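Local coordinates for DNA protection during starvation protein (Mycobacterium smegmatis, PDB 2YW6) that probably protects DNA from oxidative damage by oxidising ferrous iron with hydrogen peroxide and storing it as ferric mineral inside a hollow shell of twelve subunits, at residues B[16-21]-B[73-78]; B[23-28]-B[66-71]; B[59-64]-B[143-148]. One frame throughout, in Å; residues are numbered along the deposited sequence.

The chain starts with helix 12-41, which supplies the first halves of contacts 1 and 2. It turns back through helix 47-75. The end of this helix and the following turn give the second half of contact 1; the helix itself gives that of contact 2 and the first half of contact 3. Contact 1 closes the wider of the two loops between these helices, near the N-terminal end of the first and the C-terminal end of the second. Contact 2 nests inside that loop. Contact 3 starts within both loops and ends on helix 132-155, so it crosses both. Contact 2 touches both of the others. Together they tie three long helices of the ferritin-like bundle.

Contact 1: B[16-21]-B[73-78]; sequences DVADLL and ATLGKS
Leu75 meets Val17, Ala18 and Leu21 through one methyl group, CD1. Its CG stands anti to the carbonyl carbon (chi1 -69°), and CD1 at the end of the chain points at helix 12-41. There Leu75 CD1 lies 3.9 Å from Leu21 CD1. Val17 CG1 is 4.0 Å from the same Leu75 CD1. The side chains of Val17 and Leu21 each cross that of Leu75 at about a right angle. Ala18 completes the group, with its CB 4.3 Å from Leu75 CD1. All of these are apolar contacts.

Leu75 is also the last residue of helix 47-75. The helix ends in a Schellman motif with Gly76 as the C-prime residue. Lys77 N reaches back to Ile72 O, and a weak bond links Gly76 N to Ala73 O. Gly76 has a positive phi (127°), the usual feature of a C-prime residue in this motif.

The turn brings Lys77 alongside helix 12-41, where only the base of its side chain takes part. Lys77 CB packs 4.1 Å from Ala18 CB. The lysine chain then bends at chi2 and chi3, and NZ is carried off to the outside of the contact. Beyond this pair of segments, Leu127 and Leu130 pack on Val17. Trp150 of a neighbouring subunit packs on Ala73 and Thr74.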
loop_
_atom_site.group_PDB
_atom_site.type_symbol
_atom_site.label_atom_id
_atom_site.label_comp_id
_atom_site.label_asym_id
_atom_site.label_seq_id
_atom_site.Cartn_x
_atom_site.Cartn_y
_atom_site.Cartn_z
ATOM N N ASP B 16 -23.537 5.014 36.810
ATOM C CA ASP B 16 -23.403 6.467 36.697
ATOM C C ASP B 16 -22.482 6.872 35.548
ATOM O O ASP B 16 -22.762 7.821 34.817
ATOM C CB ASP B 16 -22.870 7.046 38.017
ATOM C CG ASP B 16 -23.840 6.863 39.174
ATOM O OD1 ASP B 16 -24.985 7.342 39.068
ATOM O OD2 ASP B 16 -23.456 6.243 40.190
ATOM N N VAL B 17 -21.369 6.165 35.403
ATOM C CA VAL B 17 -20.433 6.462 34.332
ATOM C C VAL B 17 -21.130 6.180 32.999
ATOM O O VAL B 17 -21.059 6.978 32.056
ATOM C CB VAL B 17 -19.182 5.572 34.426
ATOM C CG1 VAL B 17 -18.181 5.973 33.362
ATOM C CG2 VAL B 17 -18.568 5.679 35.806
ATOM N N ALA B 18 -21.806 5.034 32.939
ATOM C CA ALA B 18 -22.516 4.611 31.736
ATOM C C ALA B 18 -23.490 5.695 31.274
ATOM O O ALA B 18 -23.654 5.916 30.071
ATOM C CB ALA B 18 -23.258 3.278 31.992
ATOM N N ASP B 19 -24.122 6.377 32.222
ATOM C CA ASP B 19 -25.053 7.449 31.887
ATOM C C ASP B 19 -24.308 8.641 31.292
ATOM O O ASP B 19 -24.720 9.193 30.266
ATOM C CB ASP B 19 -25.832 7.874 33.126
ATOM C CG ASP B 19 -26.778 6.801 33.597
ATOM O OD1 ASP B 19 -27.522 7.038 34.565
ATOM O OD2 ASP B 19 -26.779 5.710 32.990
ATOM N N LEU B 20 -23.213 9.034 31.941
ATOM C CA LEU B 20 -22.400 10.141 31.458
ATOM C C LEU B 20 -22.011 9.892 30.012
ATOM O O LEU B 20 -22.068 10.804 29.185
ATOM C CB LEU B 20 -21.121 10.268 32.274
ATOM C CG LEU B 20 -21.103 11.131 33.524
ATOM C CD1 LEU B 20 -19.674 11.173 34.068
ATOM C CD2 LEU B 20 -21.570 12.523 33.188
ATOM N N LEU B 21 -21.605 8.656 29.713
ATOM C CA LEU B 21 -21.191 8.311 28.355
ATOM C C LEU B 21 -22.331 8.383 27.339
ATOM O O LEU B 21 -22.124 8.818 26.206
ATOM C CB LEU B 21 -20.537 6.929 28.319
ATOM C CG LEU B 21 -19.175 6.849 29.009
ATOM C CD1 LEU B 21 -18.685 5.408 28.984
ATOM C CD2 LEU B 21 -18.177 7.784 28.312
ATOM N N ALA B 73 -21.566 -0.421 26.572
ATOM C CA ALA B 73 -21.886 -1.842 26.587
ATOM C C ALA B 73 -20.915 -2.609 27.487
ATOM O O ALA B 73 -21.336 -3.500 28.227
ATOM C CB ALA B 73 -21.848 -2.420 25.161
ATOM N N THR B 74 -19.623 -2.270 27.423
ATOM C CA THR B 74 -18.613 -2.947 28.246
ATOM C C THR B 74 -18.933 -2.727 29.718
ATOM O O THR B 74 -18.690 -3.597 30.554
ATOM C CB THR B 74 -17.168 -2.425 27.977
ATOM O OG1 THR B 74 -16.823 -2.642 26.608
ATOM C CG2 THR B 74 -16.148 -3.157 28.861
ATOM N N LEU B 75 -19.485 -1.562 30.035
ATOM C CA LEU B 75 -19.828 -1.267 31.415
ATOM C C LEU B 75 -21.072 -2.040 31.858
ATOM O O LEU B 75 -21.254 -2.307 33.042
ATOM C CB LEU B 75 -20.028 0.237 31.594
ATOM C CG LEU B 75 -18.728 1.033 31.461
ATOM C CD1 LEU B 75 -19.000 2.514 31.614
ATOM C CD2 LEU B 75 -17.755 0.566 32.514
ATOM N N GLY B 76 -21.925 -2.403 30.906
ATOM C CA GLY B 76 -23.113 -3.160 31.250
ATOM C C GLY B 76 -24.445 -2.614 30.764
ATOM O O GLY B 76 -25.453 -3.317 30.819
ATOM N N LYS B 77 -24.481 -1.374 30.295
ATOM C CA LYS B 77 -25.740 -0.820 29.821
ATOM C C LYS B 77 -25.836 -0.955 28.307
ATOM O O LYS B 77 -24.886 -1.365 27.642
ATOM C CB LYS B 77 -25.872 0.648 30.271
ATOM C CG LYS B 77 -27.101 1.413 29.750
ATOM C CD LYS B 77 -28.366 0.529 29.647
ATOM C CE LYS B 77 -28.748 -0.132 30.944
ATOM N NZ LYS B 77 -29.765 -1.170 30.606
ATOM N N SER B 78 -27.004 -0.629 27.778
ATOM C CA SER B 78 -27.278 -0.693 26.353
ATOM C C SER B 78 -27.218 0.720 25.779
ATOM O O SER B 78 -28.003 1.596 26.164
ATOM C CB SER B 78 -28.663 -1.314 26.133
ATOM O OG SER B 78 -29.144 -1.075 24.828
#

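Contact 2: B[23-28]-B[66-71]; sequences KQLSTY and DEVAER
The Tyr28 ring meets Val68 at its edge. Val68 CG2 lies near the ring plane, 3.4 Å from Tyr28 CE1, and the two side chains cross at about a right angle. Over one face of the ring sits Gln24 O, 3.4 Å above the plane and offset toward the rim. The ring of His141 also meets that of Tyr28, with the planes about 60° apart.

Val68 uses its other methyl for Leu25. With CG1 anti to the backbone N (chi1 171°), it packs 3.9 Å from Leu25 CB. Leu25 CG in turn lies 4.2 Å from Ala69 CB. The two helices run antiparallel, with segment axes 9.1 Å apart.

Near this seam the polar ends of Gln24, Tyr28 and Glu67 are linked through His141. Gln24 NE2 donates to Tyr28 OH at 3.0 Å; the hydroxyl oxygen sits 20° out of the amide plane of Gln24. Tyr28 OH also bonds to His141 ND1, and His141 NE2 bonds to Glu67 OE1. Asp66 and Glu70, which probably bind iron at a site shared between two subunits, lie on the same helix as Val68. The contact itself is thus an apolar seam, and beside it Gln24 and His141 together hold the tyrosine hydroxyl.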
loop_
_atom_site.group_PDB
_atom_site.type_symbol
_atom_site.label_atom_id
_atom_site.label_comp_id
_atom_site.label_asym_id
_atom_site.label_seq_id
_atom_site.Cartn_x
_atom_site.Cartn_y
_atom_site.Cartn_z
ATOM N N LYS B 23 -24.765 10.397 27.290
ATOM C CA LYS B 23 -24.908 11.811 26.952
ATOM C C LYS B 23 -23.892 12.113 25.855
ATOM O O LYS B 23 -24.221 12.697 24.825
ATOM C CB LYS B 23 -24.591 12.708 28.163
ATOM C CG LYS B 23 -25.762 13.062 29.054
ATOM C CD LYS B 23 -26.244 11.872 29.833
ATOM C CE LYS B 23 -27.301 12.281 30.844
ATOM N NZ LYS B 23 -27.610 11.165 31.787
ATOM N N GLN B 24 -22.648 11.715 26.103
ATOM C CA GLN B 24 -21.571 11.945 25.158
ATOM C C GLN B 24 -21.884 11.281 23.817
ATOM O O GLN B 24 -21.668 11.874 22.757
ATOM C CB GLN B 24 -20.258 11.405 25.729
ATOM C CG GLN B 24 -19.015 11.980 25.058
ATOM C CD GLN B 24 -18.722 13.426 25.462
ATOM O OE1 GLN B 24 -19.573 14.116 26.036
ATOM N NE2 GLN B 24 -17.516 13.888 25.151
ATOM N N LEU B 25 -22.400 10.057 23.870
ATOM C CA LEU B 25 -22.741 9.316 22.666
ATOM C C LEU B 25 -23.718 10.093 21.771
ATOM O O LEU B 25 -23.517 10.191 20.556
ATOM C CB LEU B 25 -23.362 7.968 23.044
ATOM C CG LEU B 25 -23.277 6.769 22.090
ATOM C CD1 LEU B 25 -24.553 5.963 22.205
ATOM C CD2 LEU B 25 -23.076 7.211 20.649
ATOM N N SER B 26 -24.776 10.636 22.364
ATOM C CA SER B 26 -25.759 11.382 21.592
ATOM C C SER B 26 -25.177 12.674 21.027
ATOM O O SER B 26 -25.531 13.089 19.920
ATOM C CB SER B 26 -26.988 11.688 22.454
ATOM O OG SER B 26 -27.507 10.492 23.008
ATOM N N THR B 27 -24.288 13.311 21.784
ATOM C CA THR B 27 -23.652 14.548 21.333
ATOM C C THR B 27 -22.783 14.283 20.111
ATOM O O THR B 27 -22.752 15.092 19.179
ATOM C CB THR B 27 -22.764 15.167 22.426
ATOM O OG1 THR B 27 -23.593 15.710 23.456
ATOM C CG2 THR B 27 -21.883 16.272 21.843
ATOM N N TYR B 28 -22.066 13.159 20.127
ATOM C CA TYR B 28 -21.213 12.786 19.007
ATOM C C TYR B 28 -22.059 12.486 17.778
ATOM O O TYR B 28 -21.781 12.990 16.692
ATOM C CB TYR B 28 -20.368 11.561 19.354
ATOM C CG TYR B 28 -19.241 11.823 20.338
ATOM C CD1 TYR B 28 -18.563 10.761 20.954
ATOM C CD2 TYR B 28 -18.812 13.127 20.615
ATOM C CE1 TYR B 28 -17.489 10.998 21.824
ATOM C CE2 TYR B 28 -17.745 13.374 21.479
ATOM C CZ TYR B 28 -17.083 12.307 22.078
ATOM O OH TYR B 28 -16.038 12.553 22.937
ATOM N N ASP B 66 -18.313 5.191 18.227
ATOM C CA ASP B 66 -18.142 3.751 18.367
ATOM C C ASP B 66 -17.481 3.426 19.697
ATOM O O ASP B 66 -17.956 2.556 20.423
ATOM C CB ASP B 66 -17.317 3.191 17.214
ATOM C CG ASP B 66 -18.127 3.045 15.955
ATOM O OD1 ASP B 66 -17.587 2.563 14.935
ATOM O OD2 ASP B 66 -19.315 3.414 15.983
ATOM N N GLU B 67 -16.387 4.129 20.000
ATOM C CA GLU B 67 -15.638 3.957 21.252
ATOM C C GLU B 67 -16.565 4.173 22.453
ATOM O O GLU B 67 -16.758 3.280 23.276
ATOM C CB GLU B 67 -14.469 4.955 21.299
ATOM C CG GLU B 67 -13.248 4.499 20.510
ATOM C CD GLU B 67 -12.341 5.631 20.029
ATOM O OE1 GLU B 67 -12.100 6.604 20.775
ATOM O OE2 GLU B 67 -11.851 5.531 18.886
ATOM N N VAL B 68 -17.148 5.364 22.538
ATOM C CA VAL B 68 -18.055 5.669 23.624
ATOM C C VAL B 68 -19.157 4.611 23.737
ATOM O O VAL B 68 -19.451 4.137 24.835
ATOM C CB VAL B 68 -18.667 7.072 23.435
ATOM C CG1 VAL B 68 -19.762 7.318 24.435
ATOM C CG2 VAL B 68 -17.587 8.118 23.630
ATOM N N ALA B 69 -19.746 4.222 22.606
ATOM C CA ALA B 69 -20.807 3.226 22.615
ATOM C C ALA B 69 -20.305 1.874 23.099
ATOM O O ALA B 69 -20.928 1.241 23.946
ATOM C CB ALA B 69 -21.422 3.090 21.233
ATOM N N GLU B 70 -19.182 1.416 22.573
ATOM C CA GLU B 70 -18.680 0.131 23.018
ATOM C C GLU B 70 -18.265 0.151 24.501
ATOM O O GLU B 70 -18.208 -0.895 25.151
ATOM C CB GLU B 70 -17.533 -0.317 22.117
ATOM C CG GLU B 70 -17.951 -0.330 20.653
ATOM C CD GLU B 70 -17.194 -1.336 19.811
ATOM O OE1 GLU B 70 -16.043 -1.682 20.167
ATOM O OE2 GLU B 70 -17.751 -1.766 18.777
ATOM N N ARG B 71 -18.001 1.341 25.034
ATOM C CA ARG B 71 -17.607 1.471 26.432
ATOM C C ARG B 71 -18.859 1.367 27.313
ATOM O O ARG B 71 -18.812 0.829 28.418
ATOM C CB ARG B 71 -16.879 2.808 26.656
ATOM C CG ARG B 71 -16.308 3.010 28.063
ATOM C CD ARG B 71 -15.360 1.876 28.458
ATOM N NE ARG B 71 -14.804 2.045 29.802
ATOM C CZ ARG B 71 -14.101 1.119 30.448
ATOM N NH1 ARG B 71 -13.848 -0.054 29.885
ATOM N NH2 ARG B 71 -13.643 1.361 31.665
#

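Contact 3: B[59-64]-B[143-148]; sequences ELVRGY and GELEKF
Tyr64 and Leu60 both meet the stem of Glu144, and most of the close contacts gather there. Tyr64 OH lies against Glu144 CG. Glu144 CB also lies at the edge of the Tyr64 ring, near its plane. Tyr64 CG is anti to the carbonyl carbon (chi1 -67°), and the ring extends from there across to helix 132-155. The hydroxyl meets the methylenes of the glutamate, and the ring and carboxylate planes are 44° apart. Leu60 CD2 packs 3.7 Å from Glu144 CG and is also near Glu144 OE2. The side chains of Leu60 and Glu144 cross at about a right angle. Both residues are partly exposed, so this side of the contact faces solvent more than the Val61-Leu145 side.

The inner part is looser between the segments but buried. Leu145 CD1 stands 4.4 Å from Val61 CG2. Leu145 CD1 is also 4.4 Å from Tyr64 CE2, at the ring edge. The segment axes are 11.2 Å apart, and long side chains bridge the antiparallel helices. Other helices complete this core of the four-helix bundle. Leu31 and His32 of helix 12-41 pack on Val61, and Val116 of helix 102-127 packs on Leu145. His141 stacks its ring on Tyr64.

The carboxylate of Glu146, beside the contact, is turned to other partners. It makes salt bridges to Arg121 of its own chain and to Arg71 of a neighbouring subunit. Between the two segments themselves the joint is van der Waals packing, with the aliphatic part of Glu144 serving as an apolar surface.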
loop_
_atom_site.group_PDB
_atom_site.type_symbol
_atom_site.label_atom_id
_atom_site.label_comp_id
_atom_site.label_asym_id
_atom_site.label_seq_id
_atom_site.Cartn_x
_atom_site.Cartn_y
_atom_site.Cartn_z
ATOM N N GLU B 59 -14.907 11.706 10.514
ATOM C CA GLU B 59 -14.480 10.336 10.742
ATOM C C GLU B 59 -14.043 10.150 12.179
ATOM O O GLU B 59 -14.356 9.137 12.803
ATOM C CB GLU B 59 -13.348 9.939 9.798
ATOM C CG GLU B 59 -12.854 8.527 10.054
ATOM C CD GLU B 59 -11.982 7.999 8.944
ATOM O OE1 GLU B 59 -10.988 8.672 8.602
ATOM O OE2 GLU B 59 -12.294 6.910 8.413
ATOM N N LEU B 60 -13.329 11.140 12.700
ATOM C CA LEU B 60 -12.846 11.092 14.065
ATOM C C LEU B 60 -14.047 10.981 15.020
ATOM O O LEU B 60 -14.119 10.066 15.846
ATOM C CB LEU B 60 -12.028 12.355 14.340
ATOM C CG LEU B 60 -10.771 12.314 15.217
ATOM C CD1 LEU B 60 -9.998 11.027 15.008
ATOM C CD2 LEU B 60 -9.890 13.519 14.881
ATOM N N VAL B 61 -15.005 11.893 14.875
ATOM C CA VAL B 61 -16.194 11.911 15.727
ATOM C C VAL B 61 -17.031 10.626 15.600
ATOM O O VAL B 61 -17.540 10.111 16.596
ATOM C CB VAL B 61 -17.055 13.174 15.407
ATOM C CG1 VAL B 61 -18.413 13.120 16.125
ATOM C CG2 VAL B 61 -16.265 14.449 15.811
ATOM N N ARG B 62 -17.174 10.114 14.378
ATOM C CA ARG B 62 -17.920 8.876 14.143
ATOM C C ARG B 62 -17.246 7.732 14.905
ATOM O O ARG B 62 -17.905 6.860 15.490
ATOM C CB ARG B 62 -17.933 8.542 12.649
ATOM C CG ARG B 62 -19.056 9.194 11.882
ATOM C CD ARG B 62 -18.876 9.034 10.370
ATOM N NE ARG B 62 -20.031 9.561 9.637
ATOM C CZ ARG B 62 -20.107 9.651 8.309
ATOM N NH1 ARG B 62 -19.092 9.252 7.560
ATOM N NH2 ARG B 62 -21.195 10.154 7.721
ATOM N N GLY B 63 -15.917 7.740 14.868
ATOM C CA GLY B 63 -15.144 6.719 15.550
ATOM C C GLY B 63 -15.264 6.891 17.043
ATOM O O GLY B 63 -15.254 5.915 17.782
ATOM N N TYR B 64 -15.372 8.133 17.496
ATOM C CA TYR B 64 -15.510 8.368 18.928
ATOM C C TYR B 64 -16.869 7.833 19.396
ATOM O O TYR B 64 -17.011 7.407 20.545
ATOM C CB TYR B 64 -15.402 9.867 19.265
ATOM C CG TYR B 64 -14.039 10.495 19.039
ATOM C CD1 TYR B 64 -12.894 9.713 18.862
ATOM C CD2 TYR B 64 -13.886 11.881 19.075
ATOM C CE1 TYR B 64 -11.637 10.296 18.727
ATOM C CE2 TYR B 64 -12.643 12.472 18.946
ATOM C CZ TYR B 64 -11.517 11.681 18.776
ATOM O OH TYR B 64 -10.274 12.284 18.664
ATOM N N GLY B 143 -8.828 16.527 23.060
ATOM C CA GLY B 143 -7.705 17.081 22.319
ATOM C C GLY B 143 -8.075 17.429 20.885
ATOM O O GLY B 143 -7.776 18.525 20.400
ATOM N N GLU B 144 -8.734 16.496 20.201
ATOM C CA GLU B 144 -9.145 16.713 18.821
ATOM C C GLU B 144 -10.334 17.662 18.736
ATOM O O GLU B 144 -10.355 18.543 17.883
ATOM C CB GLU B 144 -9.463 15.376 18.159
ATOM C CG GLU B 144 -8.238 14.489 18.024
ATOM C CD GLU B 144 -7.208 15.066 17.061
ATOM O OE1 GLU B 144 -6.078 14.545 16.994
ATOM O OE2 GLU B 144 -7.535 16.041 16.361
ATOM N N LEU B 145 -11.316 17.497 19.624
ATOM C CA LEU B 145 -12.476 18.388 19.647
ATOM C C LEU B 145 -12.039 19.839 19.771
ATOM O O LEU B 145 -12.559 20.709 19.085
ATOM C CB LEU B 145 -13.393 18.065 20.826
ATOM C CG LEU B 145 -14.511 17.032 20.660
ATOM C CD1 LEU B 145 -14.473 16.434 19.251
ATOM C CD2 LEU B 145 -14.373 15.961 21.739
ATOM N N GLU B 146 -11.085 20.100 20.655
ATOM C CA GLU B 146 -10.598 21.458 20.856
ATOM C C GLU B 146 -9.724 21.962 19.717
ATOM O O GLU B 146 -9.795 23.133 19.348
ATOM C CB GLU B 146 -9.844 21.540 22.175
ATOM C CG GLU B 146 -10.772 21.649 23.358
ATOM C CD GLU B 146 -10.079 21.390 24.667
ATOM O OE1 GLU B 146 -8.884 21.748 24.778
ATOM O OE2 GLU B 146 -10.736 20.842 25.580
ATOM N N LYS B 147 -8.892 21.084 19.165
ATOM C CA LYS B 147 -8.052 21.478 18.050
ATOM C C LYS B 147 -8.954 21.868 16.880
ATOM O O LYS B 147 -8.737 22.881 16.222
ATOM C CB LYS B 147 -7.132 20.332 17.619
ATOM C CG LYS B 147 -6.283 20.706 16.409
ATOM C CD LYS B 147 -5.908 19.511 15.546
ATOM C CE LYS B 147 -4.689 18.799 16.085
ATOM N NZ LYS B 147 -4.095 17.880 15.069
ATOM N N PHE B 148 -9.973 21.061 16.623
ATOM C CA PHE B 148 -10.884 21.344 15.528
ATOM C C PHE B 148 -11.557 22.713 15.656
ATOM O O PHE B 148 -11.673 23.446 14.668
ATOM C CB PHE B 148 -11.967 20.267 15.432
ATOM C CG PHE B 148 -12.847 20.417 14.230
ATOM C CD1 PHE B 148 -12.415 19.987 12.978
ATOM C CD2 PHE B 148 -14.090 21.031 14.340
ATOM C CE1 PHE B 148 -13.212 20.164 11.853
ATOM C CE2 PHE B 148 -14.898 21.217 13.223
ATOM C CZ PHE B 148 -14.461 20.787 11.975
#